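Local coordinates for protein CheA (Treponema denticola, PDB 6Y1Y) that is the dimerization domain of a chemotaxis histidine kinase, which probably autophosphorylates and passes the phosphate to CheY or CheB in signalling from chemoreceptors to flagellar motors, at residues Ser18-Thr23 with Gly112-Glu117; Thr46-Lys51 with Leu87-Asp92. All blocks are in the same frame, centred on the assembly; numbering follows the deposited sequence.

Contact 1 (Ser18-Thr23 with Gly112-Glu117); sequences SETVIT and GRISGE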
loop_
_atom_site.group_PDB
_atom_site.type_symbol
_atom_site.label_atom_id
_atom_site.label_comp_id
_atom_site.label_asym_id
_atom_site.label_seq_id
_atom_site.Cartn_x
_atom_site.Cartn_y
_atom_site.Cartn_z
ATOM N N SER B 18 -17.276 -13.552 17.308
ATOM C CA SER B 18 -17.966 -13.096 16.103
ATOM C C SER B 18 -17.386 -11.779 15.598
ATOM O O SER B 18 -17.161 -11.615 14.390
ATOM C CB SER B 18 -19.467 -12.957 16.380
ATOM O OG SER B 18 -20.129 -12.360 15.285
ATOM N N GLU B 19 -17.142 -10.827 16.502
ATOM C CA GLU B 19 -16.505 -9.571 16.112
ATOM C C GLU B 19 -15.114 -9.812 15.542
ATOM O O GLU B 19 -14.668 -9.087 14.643
ATOM C CB GLU B 19 -16.402 -8.625 17.305
ATOM C CG GLU B 19 -17.681 -7.953 17.752
ATOM C CD GLU B 19 -17.398 -6.882 18.789
ATOM O OE1 GLU B 19 -16.994 -5.767 18.390
ATOM O OE2 GLU B 19 -17.551 -7.159 20.001
ATOM N N THR B 20 -14.395 -10.793 16.095
ATOM C CA THR B 20 -13.064 -11.120 15.593
ATOM C C THR B 20 -13.137 -11.636 14.169
ATOM O O THR B 20 -12.329 -11.247 13.317
ATOM C CB THR B 20 -12.399 -12.164 16.493
ATOM O OG1 THR B 20 -12.366 -11.690 17.847
ATOM C CG2 THR B 20 -10.979 -12.442 16.035
ATOM N N VAL B 21 -14.111 -12.508 13.893
ATOM C CA VAL B 21 -14.269 -13.080 12.559
ATOM C C VAL B 21 -14.643 -11.999 11.551
ATOM O O VAL B 21 -14.167 -12.003 10.408
ATOM C CB VAL B 21 -15.309 -14.216 12.596
ATOM C CG1 VAL B 21 -15.695 -14.630 11.178
ATOM C CG2 VAL B 21 -14.769 -15.410 13.383
ATOM N N ILE B 22 -15.491 -11.054 11.958
ATOM C CA ILE B 22 -15.869 -9.960 11.068
ATOM C C ILE B 22 -14.656 -9.105 10.756
ATOM O O ILE B 22 -14.398 -8.745 9.600
ATOM C CB ILE B 22 -16.985 -9.114 11.706
ATOM C CG1 ILE B 22 -18.265 -9.937 11.853
ATOM C CG2 ILE B 22 -17.207 -7.829 10.916
ATOM C CD1 ILE B 22 -19.336 -9.251 12.679
ATOM N N THR B 23 -13.882 -8.778 11.789
ATOM C CA THR B 23 -12.677 -7.989 11.587
ATOM C C THR B 23 -11.678 -8.726 10.699
ATOM O O THR B 23 -11.076 -8.124 9.801
ATOM C CB THR B 23 -12.080 -7.638 12.952
ATOM O OG1 THR B 23 -13.036 -6.869 13.694
ATOM C CG2 THR B 23 -10.824 -6.821 12.797
ATOM N N GLY B 112 -7.312 -4.623 17.938
ATOM C CA GLY B 112 -6.674 -4.390 19.225
ATOM C C GLY B 112 -7.674 -4.289 20.358
ATOM O O GLY B 112 -7.473 -4.866 21.430
ATOM N N ARG B 113 -8.785 -3.588 20.129
ATOM C CA ARG B 113 -9.808 -3.479 21.165
ATOM C C ARG B 113 -10.430 -4.838 21.457
ATOM O O ARG B 113 -10.593 -5.222 22.623
ATOM C CB ARG B 113 -10.883 -2.472 20.755
ATOM C CG ARG B 113 -11.972 -2.307 21.809
ATOM C CD ARG B 113 -13.194 -1.574 21.280
ATOM N NE ARG B 113 -13.785 -2.231 20.116
ATOM C CZ ARG B 113 -14.542 -3.324 20.171
ATOM N NH1 ARG B 113 -14.809 -3.900 21.340
ATOM N NH2 ARG B 113 -15.039 -3.843 19.055
ATOM N N ILE B 114 -10.771 -5.587 20.409
ATOM C CA ILE B 114 -11.382 -6.897 20.600
ATOM C C ILE B 114 -10.422 -7.828 21.328
ATOM O O ILE B 114 -10.821 -8.568 22.238
ATOM C CB ILE B 114 -11.830 -7.479 19.246
ATOM C CG1 ILE B 114 -12.931 -6.613 18.637
ATOM C CG2 ILE B 114 -12.325 -8.908 19.418
ATOM C CD1 ILE B 114 -13.043 -6.789 17.146
ATOM N N SER B 115 -9.138 -7.795 20.957
ATOM C CA SER B 115 -8.168 -8.695 21.572
ATOM C C SER B 115 -8.016 -8.414 23.062
ATOM O O SER B 115 -7.855 -9.344 23.860
ATOM C CB SER B 115 -6.817 -8.582 20.867
ATOM O OG SER B 115 -6.136 -7.405 21.256
ATOM N N GLY B 116 -8.069 -7.141 23.457
ATOM C CA GLY B 116 -8.067 -6.818 24.875
ATOM C C GLY B 116 -9.277 -7.379 25.596
ATOM O O GLY B 116 -9.164 -7.909 26.705
ATOM N N GLU B 117 -10.451 -7.281 24.972
ATOM C CA GLU B 117 -11.662 -7.830 25.570
ATOM C C GLU B 117 -11.612 -9.352 25.622
ATOM O O GLU B 117 -12.064 -9.960 26.600
ATOM C CB GLU B 117 -12.890 -7.361 24.790
ATOM C CG GLU B 117 -13.223 -5.886 24.974
ATOM C CD GLU B 117 -14.592 -5.530 24.419
ATOM O OE1 GLU B 117 -14.837 -5.777 23.219
ATOM O OE2 GLU B 117 -15.426 -5.007 25.187
#
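Arg-113 leaves its helix with CG anti to the backbone N (chi1 -179°), then bends at chi3 (57°), which sets NE, while Glu-19 runs extended beyond CG to meet it. The two side chains cross at about a right angle, their carboxylate and guanidinium planes nearly parallel. Arg-113 NH2 donates to Glu-19 OE1 over 2.8 Å; the oxygen lies near the guanidinium plane, whereas the donor comes to its syn side tilted out of the carboxylate plane. Arg-113 NH1 pairs with Glu-117 OE1 at 2.7 Å, one helical turn on. One guanidinium thus bridges two carboxylates, probably offsetting the repulsion between Glu-19 OE2 and Glu-117 OE1, 4.4 Å apart, and NH2 also bonds to Asn-110 OD1, which helps to fix the guanidinium.

Beside this network, Ile-114 points toward the other helix, its CD1 over the Glu-19 to Thr-23 turn, 3.8 Å from Glu-19 CB and 3.5 Å from Thr-23 OG1; its CG2 comes within 3.2 Å of Thr-20 OG1. Each threonine hydroxyl bonds to a carbonyl of its own helix, Thr-20 OG1 to Leu-16 O and Thr-23 OG1 to Glu-19 O; Thr-23 OG1 also bonds to Asn-110 ND2 of helix 93-125.

Helices 7-67 and 93-125 run antiparallel here, local axes 10.0 Å apart at 155°, and this hairpin packs against that of the second subunit, consistent with the four-helix bundle of CheA dimerization domains.

Contact 2 (Thr46-Lys51 with Leu87-Asp92); sequences TIYKDK and LEVFGD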
loop_
_atom_site.group_PDB
_atom_site.type_symbol
_atom_site.label_atom_id
_atom_site.label_comp_id
_atom_site.label_asym_id
_atom_site.label_seq_id
_atom_site.Cartn_x
_atom_site.Cartn_y
_atom_site.Cartn_z
ATOM N N THR B 46 5.326 0.719 -15.386
ATOM C CA THR B 46 5.835 0.357 -16.706
ATOM C C THR B 46 5.475 1.422 -17.740
ATOM O O THR B 46 6.315 1.823 -18.560
ATOM C CB THR B 46 5.275 -1.009 -17.108
ATOM O OG1 THR B 46 5.643 -1.985 -16.121
ATOM C CG2 THR B 46 5.830 -1.435 -18.465
ATOM N N ILE B 47 4.231 1.902 -17.711
ATOM C CA ILE B 47 3.813 2.958 -18.627
ATOM C C ILE B 47 4.540 4.257 -18.300
ATOM O O ILE B 47 4.978 4.991 -19.204
ATOM C CB ILE B 47 2.282 3.124 -18.590
ATOM C CG1 ILE B 47 1.574 1.790 -18.875
ATOM C CG2 ILE B 47 1.833 4.158 -19.610
ATOM C CD1 ILE B 47 2.060 1.102 -20.129
ATOM N N TYR B 48 4.709 4.545 -17.004
ATOM C CA TYR B 48 5.408 5.764 -16.607
ATOM C C TYR B 48 6.820 5.792 -17.172
ATOM O O TYR B 48 7.264 6.823 -17.695
ATOM C CB TYR B 48 5.453 5.849 -15.069
ATOM C CG TYR B 48 6.417 6.890 -14.511
ATOM C CD1 TYR B 48 6.016 8.203 -14.357
ATOM C CD2 TYR B 48 7.717 6.547 -14.141
ATOM C CE1 TYR B 48 6.890 9.169 -13.867
ATOM C CE2 TYR B 48 8.608 7.514 -13.643
ATOM C CZ TYR B 48 8.171 8.813 -13.515
ATOM O OH TYR B 48 9.025 9.779 -13.031
ATOM N N LYS B 49 7.534 4.661 -17.113
ATOM C CA LYS B 49 8.898 4.636 -17.621
ATOM C C LYS B 49 8.915 4.746 -19.142
ATOM O O LYS B 49 9.785 5.411 -19.708
ATOM C CB LYS B 49 9.610 3.372 -17.142
ATOM C CG LYS B 49 9.931 3.397 -15.651
ATOM C CD LYS B 49 10.663 2.133 -15.218
ATOM C CE LYS B 49 10.572 1.982 -13.713
ATOM N NZ LYS B 49 11.181 0.712 -13.232
ATOM N N ASP B 50 7.945 4.120 -19.822
ATOM C CA ASP B 50 7.865 4.246 -21.279
ATOM C C ASP B 50 7.646 5.700 -21.682
ATOM O O ASP B 50 8.316 6.218 -22.587
ATOM C CB ASP B 50 6.734 3.368 -21.821
ATOM C CG ASP B 50 6.564 3.490 -23.329
ATOM O OD1 ASP B 50 7.510 3.122 -24.057
ATOM O OD2 ASP B 50 5.490 3.959 -23.789
ATOM N N LYS B 51 6.725 6.379 -21.002
ATOM C CA LYS B 51 6.439 7.772 -21.335
ATOM C C LYS B 51 7.618 8.675 -20.997
ATOM O O LYS B 51 7.946 9.591 -21.761
ATOM C CB LYS B 51 5.193 8.233 -20.584
ATOM C CG LYS B 51 3.898 7.548 -21.015
ATOM C CD LYS B 51 2.691 8.264 -20.418
ATOM C CE LYS B 51 1.384 7.571 -20.737
ATOM N NZ LYS B 51 1.093 7.583 -22.190
ATOM N N LEU B 87 1.806 13.156 -16.606
ATOM C CA LEU B 87 1.305 13.626 -15.319
ATOM C C LEU B 87 0.148 12.780 -14.810
ATOM O O LEU B 87 -0.066 12.692 -13.598
ATOM C CB LEU B 87 0.853 15.083 -15.416
ATOM C CG LEU B 87 1.915 16.141 -15.671
ATOM C CD1 LEU B 87 1.221 17.478 -15.771
ATOM C CD2 LEU B 87 2.907 16.150 -14.513
ATOM N N GLU B 88 -0.618 12.162 -15.703
ATOM C CA GLU B 88 -1.829 11.465 -15.284
ATOM C C GLU B 88 -1.666 9.959 -15.259
ATOM O O GLU B 88 -2.646 9.257 -15.019
ATOM C CB GLU B 88 -2.994 11.833 -16.222
ATOM C CG GLU B 88 -3.311 13.327 -16.226
ATOM C CD GLU B 88 -4.483 13.702 -17.130
ATOM O OE1 GLU B 88 -4.710 13.021 -18.151
ATOM O OE2 GLU B 88 -5.179 14.695 -16.805
ATOM N N VAL B 89 -0.437 9.451 -15.416
ATOM C CA VAL B 89 -0.296 8.018 -15.686
ATOM C C VAL B 89 -0.722 7.151 -14.497
ATOM O O VAL B 89 -1.229 6.035 -14.699
ATOM C CB VAL B 89 1.135 7.697 -16.165
ATOM C CG1 VAL B 89 2.139 7.892 -15.071
ATOM C CG2 VAL B 89 1.223 6.276 -16.731
ATOM N N PHE B 90 -0.580 7.623 -13.265
ATOM C CA PHE B 90 -1.038 6.837 -12.119
ATOM C C PHE B 90 -2.463 7.167 -11.709
ATOM O O PHE B 90 -2.974 6.545 -10.767
ATOM C CB PHE B 90 -0.103 7.021 -10.910
ATOM C CG PHE B 90 1.267 6.444 -11.114
ATOM C CD1 PHE B 90 1.514 5.104 -10.849
ATOM C CD2 PHE B 90 2.302 7.243 -11.589
ATOM C CE1 PHE B 90 2.776 4.559 -11.052
ATOM C CE2 PHE B 90 3.575 6.704 -11.788
ATOM C CZ PHE B 90 3.806 5.366 -11.529
ATOM N N GLY B 91 -3.112 8.115 -12.390
ATOM C CA GLY B 91 -4.497 8.421 -12.060
ATOM C C GLY B 91 -4.629 8.803 -10.599
ATOM O O GLY B 91 -3.848 9.594 -10.059
ATOM N N ASP B 92 -5.623 8.211 -9.941
ATOM C CA ASP B 92 -5.923 8.501 -8.551
ATOM C C ASP B 92 -5.228 7.547 -7.590
ATOM O O ASP B 92 -5.719 7.354 -6.475
ATOM C CB ASP B 92 -7.431 8.457 -8.317
ATOM C CG ASP B 92 -8.166 9.555 -9.059
ATOM O OD1 ASP B 92 -7.658 10.700 -9.089
ATOM O OD2 ASP B 92 -9.244 9.273 -9.625
#
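Val-89 is the bump of this contact, its two methyls straddling the surface of helix 7-67 between Ile-47 and Tyr-48. Its chi1 of 68° sets CG1 between the backbone N and carbonyl carbon and leaves CG2 anti to N, spreading the methyls over Tyr-48 and Ile-47. Val-89 CG2 presses on the branch of Ile-47, 3.6 Å from Ile-47 CG2. On the other side, Val-89 CG1 settles in the angle where the tyrosine ring leaves its stem, 3.9 Å from Tyr-48 CB and 4.0 Å from Tyr-48 CD1, meeting the ring at its edge and near its plane. Lys-51, one turn after Ile-47, brings CE alongside, 4.2 Å from Val-89 CG2.

Phe-90 brings the CE2-CZ corner of its ring against the Tyr-48 stem. Its CE2 approaches Tyr-48 CD1 at 3.8 Å, and CZ lies 3.9 Å from Tyr-48 CB. The two rings meet obliquely, centroids 5.8 Å apart and planes at 41°. A type I turn from Glu-88 to Gly-91, closed by Gly-91 N donating to Glu-88 O, carries Val-89 and Phe-90 at its corners.

Phe-41 of the same chain meets Phe-90, and Tyr-48, Phe-41 and Phe-90 of the second subunit continue the cluster. Between the two segments the hold is apolar and aromatic, all touching atoms being carbon; just outside them a weak hydrogen bond joins Val-89 O to Ser-44 OG of the same helix. The polar end of Tyr-48 is satisfied across the dimer, where OH bonds to Leu-86 O of the second subunit.

Contacts 1 and 2 lie on opposite sides of the chain's centre, about 40 Å apart between centres and about 23 Å between nearest atoms. Helix 7-67 serves both, giving segment 18-23 to contact 1 and, further along, segment 46-51 to contact 2. The chain then turns back: helix 72-87, the break at 88-92 and helix 93-125 return it beside the first helix, nesting contact 2 inside the loop that contact 1 closes. The long hairpin is therefore paired helix to helix at contact 1 and helix to interruption at contact 2. Both places also touch the second subunit, consistent with a dimerization domain in which the same parts of the hairpin that pair within the chain also meet the second subunit.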